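Local coordinates for sporozoite-specific SAG protein (PDB 2WNK) that probably serves as a surface antigen of the Toxoplasma gondii sporozoite, a SAG2-related member of the SRS family with a possible part in host-cell attachment, at residues 22-27 against 123-128; 61-66 against 94-99; 143-148 against 154-159. All blocks are in the same frame, centred on the assembly; numbering follows the deposited sequence.

Contact 1 (22-27 against 123-128)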
ATOM      1  N   HIS A  22      -4.554  -1.225  -3.659  1.00 20.12           N
ATOM      2  CA  HIS A  22      -3.647  -1.961  -4.531  1.00 20.27           C
ATOM      3  C   HIS A  22      -4.265  -3.312  -4.894  1.00 20.44           C
ATOM      4  O   HIS A  22      -5.151  -3.803  -4.192  1.00 20.05           O
ATOM      5  CB  HIS A  22      -2.259  -2.126  -3.902  1.00 20.73           C
ATOM      6  CG  HIS A  22      -1.342  -0.967  -4.174  1.00 22.26           C
ATOM      7  ND1 HIS A  22       0.025  -1.024  -3.979  1.00 23.30           N
ATOM      8  CD2 HIS A  22      -1.601   0.268  -4.673  1.00 21.39           C
ATOM      9  CE1 HIS A  22       0.562   0.136  -4.316  1.00 23.69           C
ATOM     10  NE2 HIS A  22      -0.400   0.935  -4.742  1.00 23.95           N
ATOM     11  N   VAL A  23      -3.817  -3.880  -6.007  1.00 19.92           N
ATOM     12  CA  VAL A  23      -4.371  -5.132  -6.488  1.00 21.20           C
ATOM     13  C   VAL A  23      -3.274  -6.172  -6.680  1.00 21.04           C
ATOM     14  O   VAL A  23      -2.123  -5.847  -7.041  1.00 22.62           O
ATOM     15  CB  VAL A  23      -5.209  -4.961  -7.805  1.00 22.14           C
ATOM     16  CG1 VAL A  23      -5.831  -3.563  -7.899  1.00 21.59           C
ATOM     17  CG2 VAL A  23      -4.406  -5.305  -9.032  1.00 23.36           C
ATOM     18  N   VAL A  24      -3.628  -7.422  -6.388  1.00 19.39           N
ATOM     19  CA  VAL A  24      -2.786  -8.549  -6.659  1.00 17.35           C
ATOM     20  C   VAL A  24      -3.413  -9.357  -7.768  1.00 16.40           C
ATOM     21  O   VAL A  24      -4.578  -9.689  -7.713  1.00 16.29           O
ATOM     22  CB  VAL A  24      -2.613  -9.450  -5.402  1.00 17.04           C
ATOM     23  CG1 VAL A  24      -1.741 -10.643  -5.737  1.00 20.31           C
ATOM     24  CG2 VAL A  24      -2.015  -8.625  -4.273  1.00 19.25           C
ATOM     25  N   ARG A  25      -2.623  -9.660  -8.778  1.00 15.74           N
ATOM     26  CA  ARG A  25      -3.086 -10.508  -9.876  1.00 15.92           C
ATOM     27  C   ARG A  25      -2.260 -11.767  -9.862  1.00 16.17           C
ATOM     28  O   ARG A  25      -1.026 -11.716  -9.785  1.00 16.67           O
ATOM     29  CB  ARG A  25      -2.961  -9.791 -11.231  1.00 15.78           C
ATOM     30  CG  ARG A  25      -3.896  -8.633 -11.389  1.00 17.75           C
ATOM     31  CD  ARG A  25      -3.670  -7.897 -12.731  1.00 18.96           C
ATOM     32  NE  ARG A  25      -4.362  -6.606 -12.726  1.00 20.95           N
ATOM     33  CZ  ARG A  25      -5.675  -6.484 -12.853  1.00 21.53           C
ATOM     34  NH1 ARG A  25      -6.426  -7.575 -13.006  1.00 21.53           N
ATOM     35  NH2 ARG A  25      -6.234  -5.284 -12.809  1.00 23.64           N
ATOM     36  N   PHE A  26      -2.932 -12.907  -9.878  1.00 15.85           N
ATOM     37  CA  PHE A  26      -2.228 -14.163 -10.005  1.00 15.24           C
ATOM     38  C   PHE A  26      -3.009 -15.136 -10.865  1.00 15.96           C
ATOM     39  O   PHE A  26      -4.182 -14.935 -11.140  1.00 16.07           O
ATOM     40  CB  PHE A  26      -1.927 -14.770  -8.630  1.00 15.88           C
ATOM     41  CG  PHE A  26      -3.149 -15.164  -7.848  1.00 14.98           C
ATOM     42  CD1 PHE A  26      -3.653 -16.455  -7.935  1.00 15.01           C
ATOM     43  CD2 PHE A  26      -3.738 -14.270  -6.961  1.00 16.04           C
ATOM     44  CE1 PHE A  26      -4.756 -16.857  -7.179  1.00 16.35           C
ATOM     45  CE2 PHE A  26      -4.861 -14.657  -6.201  1.00 18.35           C
ATOM     46  CZ  PHE A  26      -5.367 -15.967  -6.319  1.00 16.09           C
ATOM     47  N   ASN A  27      -2.327 -16.187 -11.296  1.00 14.61           N
ATOM     48  CA  ASN A  27      -2.908 -17.137 -12.208  1.00 14.75           C
ATOM     49  C   ASN A  27      -2.745 -18.568 -11.683  1.00 14.62           C
ATOM     50  O   ASN A  27      -1.680 -18.943 -11.184  1.00 15.99           O
ATOM     51  CB  ASN A  27      -2.255 -16.981 -13.584  1.00 15.06           C
ATOM     52  CG  ASN A  27      -2.512 -18.155 -14.495  1.00 17.38           C
ATOM     53  OD1 ASN A  27      -1.681 -19.068 -14.604  1.00 18.16           O
ATOM     54  ND2 ASN A  27      -3.667 -18.143 -15.156  1.00 18.57           N
ATOM     55  N   VAL A 123      -0.513 -19.965  -3.090  1.00 12.64           N
ATOM     56  CA  VAL A 123      -0.445 -18.520  -3.271  1.00 13.61           C
ATOM     57  C   VAL A 123      -0.588 -17.892  -1.908  1.00 13.89           C
ATOM     58  O   VAL A 123      -1.584 -18.149  -1.216  1.00 15.31           O
ATOM     59  CB  VAL A 123      -1.605 -18.034  -4.116  1.00 13.22           C
ATOM     60  CG1 VAL A 123      -1.603 -16.477  -4.175  1.00 13.30           C
ATOM     61  CG2 VAL A 123      -1.479 -18.602  -5.515  1.00 13.21           C
ATOM     62  N   HIS A 124       0.433 -17.150  -1.491  1.00 13.99           N
ATOM     63  CA  HIS A 124       0.434 -16.513  -0.187  1.00 15.09           C
ATOM     64  C   HIS A 124       0.391 -15.002  -0.428  1.00 15.60           C
ATOM     65  O   HIS A 124       1.285 -14.464  -1.106  1.00 15.87           O
ATOM     66  CB  HIS A 124       1.702 -16.855   0.551  1.00 14.61           C
ATOM     67  CG  HIS A 124       1.867 -16.086   1.822  1.00 19.69           C
ATOM     68  ND1 HIS A 124       3.076 -15.557   2.212  1.00 23.57           N
ATOM     69  CD2 HIS A 124       0.968 -15.706   2.762  1.00 18.55           C
ATOM     70  CE1 HIS A 124       2.924 -14.908   3.354  1.00 24.89           C
ATOM     71  NE2 HIS A 124       1.655 -14.986   3.711  1.00 22.12           N
ATOM     72  N   ILE A 125      -0.627 -14.340   0.110  1.00 14.25           N
ATOM     73  CA  ILE A 125      -0.709 -12.885  -0.012  1.00 12.96           C
ATOM     74  C   ILE A 125      -0.558 -12.291   1.380  1.00 14.46           C
ATOM     75  O   ILE A 125      -1.385 -12.563   2.268  1.00 14.82           O
ATOM     76  CB  ILE A 125      -2.009 -12.412  -0.666  1.00 12.98           C
ATOM     77  CG1 ILE A 125      -2.159 -13.034  -2.072  1.00 13.56           C
ATOM     78  CG2 ILE A 125      -2.006 -10.876  -0.704  1.00 13.90           C
ATOM     79  CD1 ILE A 125      -3.563 -12.884  -2.701  1.00 16.52           C
ATOM     80  N   LEU A 126       0.522 -11.535   1.562  1.00 14.13           N
ATOM     81  CA  LEU A 126       0.790 -10.807   2.807  1.00 15.63           C
ATOM     82  C   LEU A 126       0.198  -9.396   2.701  1.00 16.21           C
ATOM     83  O   LEU A 126       0.538  -8.645   1.794  1.00 14.89           O
ATOM     84  CB  LEU A 126       2.292 -10.719   3.060  1.00 16.89           C
ATOM     85  CG  LEU A 126       2.598  -9.995   4.386  1.00 17.94           C
ATOM     86  CD1 LEU A 126       2.036 -10.755   5.555  1.00 18.85           C
ATOM     87  CD2 LEU A 126       4.081  -9.685   4.589  1.00 20.88           C
ATOM     88  N   VAL A 127      -0.697  -9.045   3.610  1.00 15.52           N
ATOM     89  CA  VAL A 127      -1.324  -7.736   3.565  1.00 16.51           C
ATOM     90  C   VAL A 127      -0.787  -6.902   4.742  1.00 16.63           C
ATOM     91  O   VAL A 127      -0.908  -7.290   5.909  1.00 16.31           O
ATOM     92  CB  VAL A 127      -2.848  -7.855   3.620  1.00 16.11           C
ATOM     93  CG1 VAL A 127      -3.487  -6.482   3.533  1.00 18.64           C
ATOM     94  CG2 VAL A 127      -3.360  -8.749   2.469  1.00 18.56           C
ATOM     95  N   LYS A 128      -0.164  -5.773   4.430  1.00 16.56           N
ATOM     96  CA  LYS A 128       0.472  -4.953   5.474  1.00 17.18           C
ATOM     97  C   LYS A 128      -0.570  -4.168   6.259  1.00 16.54           C
ATOM     98  O   LYS A 128      -1.692  -3.961   5.765  1.00 16.51           O
ATOM     99  CB  LYS A 128       1.466  -3.975   4.841  1.00 18.91           C
ATOM    100  CG  LYS A 128       2.620  -4.648   4.096  1.00 22.01           C
ATOM    101  CD  LYS A 128       3.764  -4.921   5.053  1.00 23.07           C
ATOM    102  CE  LYS A 128       4.913  -5.693   4.418  1.00 25.98           C
ATOM    103  NZ  LYS A 128       5.825  -4.782   3.666  1.00 27.19           N
TER
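Face-to-face packing of two beta sheets makes the core of the first SRS domain, a beta sandwich, and here Phe-26 and Val-24 of one sheet meet Val-123 and Ile-125 of the other. Strands 22-27 and 123-127 run antiparallel at 175°, but with axes 9.8 Å apart they are layers of the sandwich rather than hydrogen-bonded neighbours, and what joins them is apolar side chains alone. The contact shows how alternation along a strand builds such a core: Val-24 and Phe-26 on one side, Val-123 and Ile-125 on the other, all point their CB atoms inward and are buried. Phe-26 dominates its strand's share. Its CG sits between the backbone N and the carbonyl carbon (chi1 65°), which, with chi2 near 90°, turns a ring face to Val-123. Methyl CG1 of Val-123 lies 4.0 Å from the centroid of the Phe-26 ring and almost on its normal, a CH-pi contact over the face, while Val-123 CG2 lies above the same face, offset toward the rim, 3.9 Å from Phe-26 CD1. Phe-26 also meets the rings of Phe-82 in its own sheet and Phe-98 in the facing one, so Phe-26 belongs to a cluster of three aromatic rings. Further along, Ile-125 serves two partners with one methyl. Its CD1 approaches Phe-26 CE2 obliquely at 4.1 Å, the two side chains set roughly perpendicular, and the same Ile-125 CD1 meets Val-24 CG1 tip to tip at 4.2 Å.

Contact 2 (61-66 against 94-99)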
ATOM      1  N   ASP A  61     -14.365 -11.446   6.724  1.00 24.12           N
ATOM      2  CA  ASP A  61     -14.033 -11.685   8.134  1.00 24.55           C
ATOM      3  C   ASP A  61     -12.533 -11.680   8.386  1.00 25.16           C
ATOM      4  O   ASP A  61     -12.090 -11.769   9.555  1.00 25.53           O
ATOM      5  CB  ASP A  61     -14.580 -13.040   8.559  1.00 24.30           C
ATOM      6  CG  ASP A  61     -16.070 -13.040   8.671  1.00 25.05           C
ATOM      7  OD1 ASP A  61     -16.631 -11.956   8.947  1.00 24.99           O
ATOM      8  OD2 ASP A  61     -16.673 -14.118   8.497  1.00 25.30           O
ATOM      9  N   VAL A  62     -11.747 -11.657   7.309  1.00 24.49           N
ATOM     10  CA  VAL A  62     -10.284 -11.526   7.440  1.00 25.34           C
ATOM     11  C   VAL A  62      -9.770 -10.200   6.908  1.00 25.45           C
ATOM     12  O   VAL A  62      -8.908  -9.557   7.506  1.00 26.07           O
ATOM     13  CB  VAL A  62      -9.561 -12.688   6.748  1.00 25.28           C
ATOM     14  CG1 VAL A  62      -8.068 -12.536   6.891  1.00 26.16           C
ATOM     15  CG2 VAL A  62      -9.999 -13.961   7.378  1.00 27.68           C
ATOM     16  N   LEU A  63     -10.321  -9.778   5.774  1.00 25.24           N
ATOM     17  CA  LEU A  63     -10.048  -8.463   5.220  1.00 26.27           C
ATOM     18  C   LEU A  63     -11.402  -7.816   4.940  1.00 26.93           C
ATOM     19  O   LEU A  63     -12.105  -8.201   4.003  1.00 27.28           O
ATOM     20  CB  LEU A  63      -9.233  -8.588   3.925  1.00 26.02           C
ATOM     21  CG  LEU A  63      -7.827  -9.172   4.047  1.00 24.98           C
ATOM     22  CD1 LEU A  63      -7.285  -9.433   2.639  1.00 23.93           C
ATOM     23  CD2 LEU A  63      -6.904  -8.226   4.809  1.00 25.40           C
ATOM     24  N   LYS A  64     -11.757  -6.841   5.765  1.00 27.17           N
ATOM     25  CA  LYS A  64     -13.112  -6.299   5.808  1.00 28.19           C
ATOM     26  C   LYS A  64     -13.548  -5.545   4.550  1.00 27.24           C
ATOM     27  O   LYS A  64     -14.752  -5.433   4.290  1.00 28.16           O
ATOM     28  CB  LYS A  64     -13.269  -5.373   7.017  1.00 28.42           C
ATOM     29  CG  LYS A  64     -12.900  -5.977   8.360  1.00 31.90           C
ATOM     30  CD  LYS A  64     -13.967  -6.941   8.872  1.00 36.57           C
ATOM     31  CE  LYS A  64     -13.827  -7.156  10.385  1.00 38.19           C
ATOM     32  NZ  LYS A  64     -12.421  -7.481  10.813  1.00 39.62           N
ATOM     33  N   SER A  65     -12.603  -4.984   3.801  1.00 25.89           N
ATOM     34  CA  SER A  65     -12.960  -4.290   2.568  1.00 25.52           C
ATOM     35  C   SER A  65     -12.047  -4.738   1.426  1.00 23.99           C
ATOM     36  O   SER A  65     -11.096  -4.067   1.070  1.00 24.20           O
ATOM     37  CB  SER A  65     -12.956  -2.756   2.737  1.00 26.29           C
ATOM     38  OG  SER A  65     -11.874  -2.319   3.534  1.00 29.98           O
ATOM     39  N   ALA A  66     -12.333  -5.916   0.898  1.00 22.55           N
ATOM     40  CA  ALA A  66     -11.515  -6.514  -0.134  1.00 19.78           C
ATOM     41  C   ALA A  66     -12.448  -7.317  -1.028  1.00 18.94           C
ATOM     42  O   ALA A  66     -13.581  -7.606  -0.646  1.00 18.79           O
ATOM     43  CB  ALA A  66     -10.490  -7.415   0.486  1.00 19.68           C
ATOM     44  N   THR A  94      -1.622  -9.190   8.086  1.00 19.48           N
ATOM     45  CA  THR A  94      -2.054 -10.569   8.099  1.00 20.73           C
ATOM     46  C   THR A  94      -1.835 -11.237   6.759  1.00 19.84           C
ATOM     47  O   THR A  94      -1.382 -10.606   5.778  1.00 20.02           O
ATOM     48  CB  THR A  94      -3.511 -10.653   8.530  1.00 21.76           C
ATOM     49  OG1 THR A  94      -3.851 -12.032   8.773  1.00 23.89           O
ATOM     50  CG2 THR A  94      -4.385 -10.015   7.495  1.00 22.66           C
ATOM     51  N   SER A  95      -2.150 -12.525   6.721  1.00 17.79           N
ATOM     52  CA  SER A  95      -1.863 -13.332   5.544  1.00 17.82           C
ATOM     53  C   SER A  95      -3.126 -14.060   5.099  1.00 16.51           C
ATOM     54  O   SER A  95      -3.876 -14.602   5.920  1.00 16.55           O
ATOM     55  CB  SER A  95      -0.792 -14.375   5.850  1.00 17.67           C
ATOM     56  OG  SER A  95       0.507 -13.808   5.902  1.00 20.66           O
ATOM     57  N   VAL A  96      -3.371 -14.082   3.795  1.00 15.56           N
ATOM     58  CA  VAL A  96      -4.342 -14.996   3.232  1.00 15.00           C
ATOM     59  C   VAL A  96      -3.660 -15.957   2.241  1.00 15.42           C
ATOM     60  O   VAL A  96      -2.617 -15.647   1.684  1.00 14.56           O
ATOM     61  CB  VAL A  96      -5.560 -14.305   2.575  1.00 15.28           C
ATOM     62  CG1 VAL A  96      -6.317 -13.445   3.641  1.00 17.44           C
ATOM     63  CG2 VAL A  96      -5.154 -13.426   1.402  1.00 15.06           C
ATOM     64  N   PHE A  97      -4.290 -17.089   2.011  1.00 13.40           N
ATOM     65  CA  PHE A  97      -3.718 -18.147   1.172  1.00 13.64           C
ATOM     66  C   PHE A  97      -4.736 -18.694   0.229  1.00 13.19           C
ATOM     67  O   PHE A  97      -5.957 -18.730   0.527  1.00 14.36           O
ATOM     68  CB  PHE A  97      -3.226 -19.320   2.052  1.00 12.57           C
ATOM     69  CG  PHE A  97      -2.177 -18.951   3.043  1.00 13.11           C
ATOM     70  CD1 PHE A  97      -0.846 -19.040   2.686  1.00 12.45           C
ATOM     71  CD2 PHE A  97      -2.518 -18.490   4.314  1.00 15.60           C
ATOM     72  CE1 PHE A  97       0.144 -18.716   3.600  1.00 13.83           C
ATOM     73  CE2 PHE A  97      -1.531 -18.175   5.232  1.00 14.83           C
ATOM     74  CZ  PHE A  97      -0.216 -18.282   4.876  1.00 14.76           C
ATOM     75  N   PHE A  98      -4.235 -19.166  -0.934  1.00 12.05           N
ATOM     76  CA  PHE A  98      -5.037 -19.990  -1.809  1.00 10.56           C
ATOM     77  C   PHE A  98      -4.233 -21.185  -2.290  1.00 11.36           C
ATOM     78  O   PHE A  98      -2.984 -21.189  -2.177  1.00 12.13           O
ATOM     79  CB  PHE A  98      -5.440 -19.177  -3.058  1.00 10.70           C
ATOM     80  CG  PHE A  98      -6.170 -17.904  -2.714  1.00 12.29           C
ATOM     81  CD1 PHE A  98      -7.538 -17.943  -2.424  1.00 13.11           C
ATOM     82  CD2 PHE A  98      -5.484 -16.694  -2.633  1.00 13.71           C
ATOM     83  CE1 PHE A  98      -8.252 -16.798  -2.098  1.00 13.97           C
ATOM     84  CE2 PHE A  98      -6.178 -15.530  -2.288  1.00 14.04           C
ATOM     85  CZ  PHE A  98      -7.564 -15.588  -2.016  1.00 12.33           C
ATOM     86  N   LEU A  99      -4.928 -22.192  -2.837  1.00 11.86           N
ATOM     87  CA  LEU A  99      -4.245 -23.213  -3.606  1.00 11.26           C
ATOM     88  C   LEU A  99      -4.751 -23.238  -5.036  1.00 12.56           C
ATOM     89  O   LEU A  99      -5.956 -23.051  -5.275  1.00 12.50           O
ATOM     90  CB  LEU A  99      -4.528 -24.595  -3.007  1.00 11.61           C
ATOM     91  CG  LEU A  99      -3.819 -24.744  -1.655  1.00 13.13           C
ATOM     92  CD1 LEU A  99      -4.350 -25.952  -0.881  1.00 16.14           C
ATOM     93  CD2 LEU A  99      -2.290 -24.855  -1.856  1.00 13.83           C
TER
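Val-96 and Val-62 bury the most surface here, followed closely by Leu-63 and Thr-94, and the four show how a loop without regular structure can still close over the flank of a strand. Val-62 and Val-96 make the nearest approach, CG1 of Val-62 lying 3.8 Å from CG1 of Val-96 where the two side chains lie alongside, pointing opposite ways. The same methyl of Val-96 takes a second partner, Leu-63 CD1, at 4.2 Å. With its CG1 anti to the carbonyl carbon (chi1 -60°), Val-96 turns this branch to where both loop residues can meet it. The other branch of Leu-63 is used separately: CD2 passes alongside Thr-94 CG2 at 4.1 Å. Thr-94 thus offers its methyl to the loop, its OG1 being set anti to the backbone N (chi1 -170°). Leu-63 also rests on Val-127 and Pro-90, while Val-96 touches Val-47 and Ile-125. Val-96 and Leu-63 are buried, Val-62 and Thr-94 partly exposed. The arrangement is that of a loop between strands 56-58 and 66-72 covering the core side of a sheet strand, within the beta sandwich of an SRS domain.

Contact 3 (143-148 against 154-159); sequences LELQIT and TSFVCG
Leu-145 CD1 is the centre of the tight part of this contact, a single methyl held among three residues of strand 154-158. It lies 3.7 Å from the backbone O of Ser-155, 3.8 Å from Thr-154 OG1 and 4.0 Å from Phe-156 CD2, approaching that ring obliquely. Leu-143 extends the apolar patch, its CD2 touching CB of Phe-156 at 4.0 Å. Beyond that CB the aromatic ring leads away from strand 143-147: CG lies between the backbone N and the carbonyl carbon (chi1 57°), which swings the ring into the interior. At the other end Ile-147 behaves in the opposite manner. Its CB does not aim at the partner strand, yet the chain bends at chi2 (-71°) and brings Ile-147 CD1 to 3.9 Å from Thr-154 CG2, close to the Thr-154 backbone N as well.

The example illustrates how one side chain can serve both the packed and the watered part of an interface. Thr-154 gives its methyl to Ile-147 and Leu-145, whereas its OG1 both packs on Leu-145 CD1 and meets a water on the looser side. Water 1 accepts a hydrogen bond from Gln-146 N at 2.8 Å and makes a longer one, 3.3 Å, with Thr-154 OG1. It thus links the backbone of one strand to a side chain of the other at the margin of the contact. Gln-146 itself is exposed and turns its CB away from the contact.

The strands run antiparallel at 159° but lie in different sheets of the second SRS domain. Strand 142-147 pairs in parallel with 228-235, and strand 152-158 lies between 135-136 and 202-207. Phe-156 packs between the two sheets, on Ile-203 of one and Val-231 and Ile-165 of the other, and the Cys-158 to Cys-221 disulfide joins them covalently.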
ATOM      1  N   LEU A 143      -3.849  19.022   2.838  1.00 10.22           N
ATOM      2  CA  LEU A 143      -3.729  18.429   4.182  1.00  9.82           C
ATOM      3  C   LEU A 143      -2.771  19.294   5.003  1.00  8.85           C
ATOM      4  O   LEU A 143      -1.600  19.458   4.644  1.00  9.94           O
ATOM      5  CB  LEU A 143      -3.172  16.996   4.087  1.00  8.65           C
ATOM      6  CG  LEU A 143      -2.752  16.269   5.357  1.00 12.02           C
ATOM      7  CD1 LEU A 143      -3.944  16.171   6.313  1.00 12.55           C
ATOM      8  CD2 LEU A 143      -2.275  14.885   4.963  1.00 12.61           C
ATOM      9  N   GLU A 144      -3.238  19.902   6.087  1.00  9.46           N
ATOM     10  CA  GLU A 144      -2.317  20.734   6.909  1.00  9.59           C
ATOM     11  C   GLU A 144      -1.825  19.970   8.118  1.00 10.22           C
ATOM     12  O   GLU A 144      -2.602  19.384   8.898  1.00 11.81           O
ATOM     13  CB  GLU A 144      -2.997  22.051   7.328  1.00 10.55           C
ATOM     14  CG  GLU A 144      -3.652  22.694   6.084  1.00 16.48           C
ATOM     15  CD  GLU A 144      -4.386  23.988   6.338  1.00 23.56           C
ATOM     16  OE1 GLU A 144      -3.724  25.028   6.330  1.00 31.28           O
ATOM     17  OE2 GLU A 144      -5.638  23.971   6.488  1.00 27.49           O
ATOM     18  N   LEU A 145      -0.509  19.996   8.277  1.00  8.76           N
ATOM     19  CA  LEU A 145       0.142  19.316   9.412  1.00 10.96           C
ATOM     20  C   LEU A 145       0.970  20.348  10.164  1.00 10.96           C
ATOM     21  O   LEU A 145       1.286  21.414   9.623  1.00 11.02           O
ATOM     22  CB  LEU A 145       1.116  18.229   8.937  1.00 12.75           C
ATOM     23  CG  LEU A 145       0.496  17.115   8.095  1.00 12.84           C
ATOM     24  CD1 LEU A 145       1.561  16.068   7.682  1.00 12.46           C
ATOM     25  CD2 LEU A 145      -0.644  16.484   8.864  1.00 16.87           C
ATOM     26  N   GLN A 146       1.362  20.022  11.397  1.00 12.63           N
ATOM     27  CA  GLN A 146       2.213  20.941  12.174  1.00 11.99           C
ATOM     28  C   GLN A 146       3.395  20.244  12.850  1.00 12.06           C
ATOM     29  O   GLN A 146       3.241  19.134  13.361  1.00 15.29           O
ATOM     30  CB  GLN A 146       1.384  21.594  13.307  1.00 12.91           C
ATOM     31  CG  GLN A 146       0.202  22.396  12.844  1.00 18.39           C
ATOM     32  CD  GLN A 146      -0.989  21.526  12.521  1.00 25.08           C
ATOM     33  OE1 GLN A 146      -1.660  21.719  11.491  1.00 30.75           O
ATOM     34  NE2 GLN A 146      -1.273  20.554  13.390  1.00 29.02           N
ATOM     35  N   ILE A 147       4.527  20.922  12.946  1.00 10.01           N
ATOM     36  CA  ILE A 147       5.548  20.486  13.881  1.00  9.93           C
ATOM     37  C   ILE A 147       5.606  21.608  14.920  1.00  9.27           C
ATOM     38  O   ILE A 147       5.882  22.773  14.573  1.00 10.80           O
ATOM     39  CB  ILE A 147       6.938  20.390  13.179  1.00  8.96           C
ATOM     40  CG1 ILE A 147       6.950  19.179  12.235  1.00 12.52           C
ATOM     41  CG2 ILE A 147       8.058  20.221  14.193  1.00  9.18           C
ATOM     42  CD1 ILE A 147       6.964  17.828  12.995  1.00 17.01           C
ATOM     43  N   THR A 148       5.417  21.276  16.196  1.00  9.49           N
ATOM     44  CA  THR A 148       5.339  22.284  17.232  1.00 10.50           C
ATOM     45  C   THR A 148       6.402  22.034  18.279  1.00 10.81           C
ATOM     46  O   THR A 148       6.489  22.797  19.246  1.00 14.54           O
ATOM     47  CB  THR A 148       3.948  22.295  17.903  1.00 12.57           C
ATOM     48  OG1 THR A 148       3.643  20.984  18.405  1.00 12.83           O
ATOM     49  CG2 THR A 148       2.898  22.635  16.858  1.00 11.93           C
ATOM     50  N   THR A 154       6.190  14.264  12.006  1.00  7.63           N
ATOM     51  CA  THR A 154       4.798  14.185  11.561  1.00  8.33           C
ATOM     52  C   THR A 154       4.826  13.416  10.244  1.00  8.62           C
ATOM     53  O   THR A 154       5.812  13.406   9.521  1.00 10.21           O
ATOM     54  CB  THR A 154       4.134  15.602  11.382  1.00  9.28           C
ATOM     55  OG1 THR A 154       2.711  15.463  11.250  1.00 11.56           O
ATOM     56  CG2 THR A 154       4.697  16.360  10.183  1.00 12.46           C
ATOM     57  N   SER A 155       3.736  12.710   9.979  1.00  7.74           N
ATOM     58  CA  SER A 155       3.673  11.709   8.862  1.00  9.27           C
ATOM     59  C   SER A 155       2.472  12.028   7.966  1.00  9.55           C
ATOM     60  O   SER A 155       1.412  12.464   8.464  1.00 11.35           O
ATOM     61  CB  SER A 155       3.731  10.282   9.396  1.00  7.03           C
ATOM     62  OG  SER A 155       5.027  10.134  10.036  1.00  8.96           O
ATOM     63  N   PHE A 156       2.525  11.585   6.712  1.00  9.39           N
ATOM     64  CA  PHE A 156       1.364  11.373   5.922  1.00  9.25           C
ATOM     65  C   PHE A 156       1.564  10.350   4.852  1.00  8.72           C
ATOM     66  O   PHE A 156       2.680   9.844   4.689  1.00  8.10           O
ATOM     67  CB  PHE A 156       1.140  12.737   5.200  1.00  9.69           C
ATOM     68  CG  PHE A 156       2.339  13.213   4.356  1.00 10.61           C
ATOM     69  CD1 PHE A 156       2.334  12.911   2.985  1.00 12.80           C
ATOM     70  CD2 PHE A 156       3.412  13.930   4.892  1.00 11.68           C
ATOM     71  CE1 PHE A 156       3.391  13.318   2.172  1.00  9.78           C
ATOM     72  CE2 PHE A 156       4.516  14.335   4.095  1.00 10.13           C
ATOM     73  CZ  PHE A 156       4.501  14.023   2.723  1.00  9.31           C
ATOM     74  N   VAL A 157       0.471  10.035   4.162  1.00  8.73           N
ATOM     75  CA  VAL A 157       0.489   9.022   3.085  1.00  9.56           C
ATOM     76  C   VAL A 157       0.070   9.639   1.757  1.00  9.66           C
ATOM     77  O   VAL A 157      -0.994  10.256   1.679  1.00 10.74           O
ATOM     78  CB  VAL A 157      -0.439   7.863   3.422  1.00 10.46           C
ATOM     79  CG1 VAL A 157      -0.530   6.837   2.227  1.00 12.63           C
ATOM     80  CG2 VAL A 157      -0.016   7.218   4.724  1.00  9.60           C
ATOM     81  N   CYS A 158       0.862   9.428   0.707  1.00 10.39           N
ATOM     82  CA  CYS A 158       0.422   9.756  -0.650  1.00 10.86           C
ATOM     83  C   CYS A 158      -0.458   8.580  -1.081  1.00 11.90           C
ATOM     84  O   CYS A 158       0.066   7.493  -1.345  1.00 13.32           O
ATOM     85  CB  CYS A 158       1.641   9.957  -1.596  1.00 10.23           C
ATOM     86  SG  CYS A 158       2.621  11.468  -1.335  1.00 12.17           S
ATOM     87  N   GLY A 159      -1.769   8.786  -1.117  1.00 11.47           N
ATOM     88  CA  GLY A 159      -2.699   7.678  -1.259  1.00 12.53           C
ATOM     89  C   GLY A 159      -3.469   7.673  -2.567  1.00 12.81           C
ATOM     90  O   GLY A 159      -3.416   8.616  -3.369  1.00 10.42           O
TER
HETATM   91  O   HOH W   1       0.503  17.580  12.455  1.00 23.20           O

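How the contacts relate
From the N terminus, segment 22-27 opens a loop of 95 residues that contact 1 closes at 123-128. Contact 2 is nested within it, linking loop 61-66 to strand 94-101. The two adjoin directly, because strands 94-101 and 121-127 are neighbours in one sheet: contact 1 ties that sheet to the facing one, and contact 2 brings a loop onto it. His-124 and Ser-95 further join them through a side-chain hydrogen bond. Contact 3 follows in series, closing a short loop between strands 142-147 and 152-158 of the second SRS domain, with its centre about 29 Å from that of contact 1.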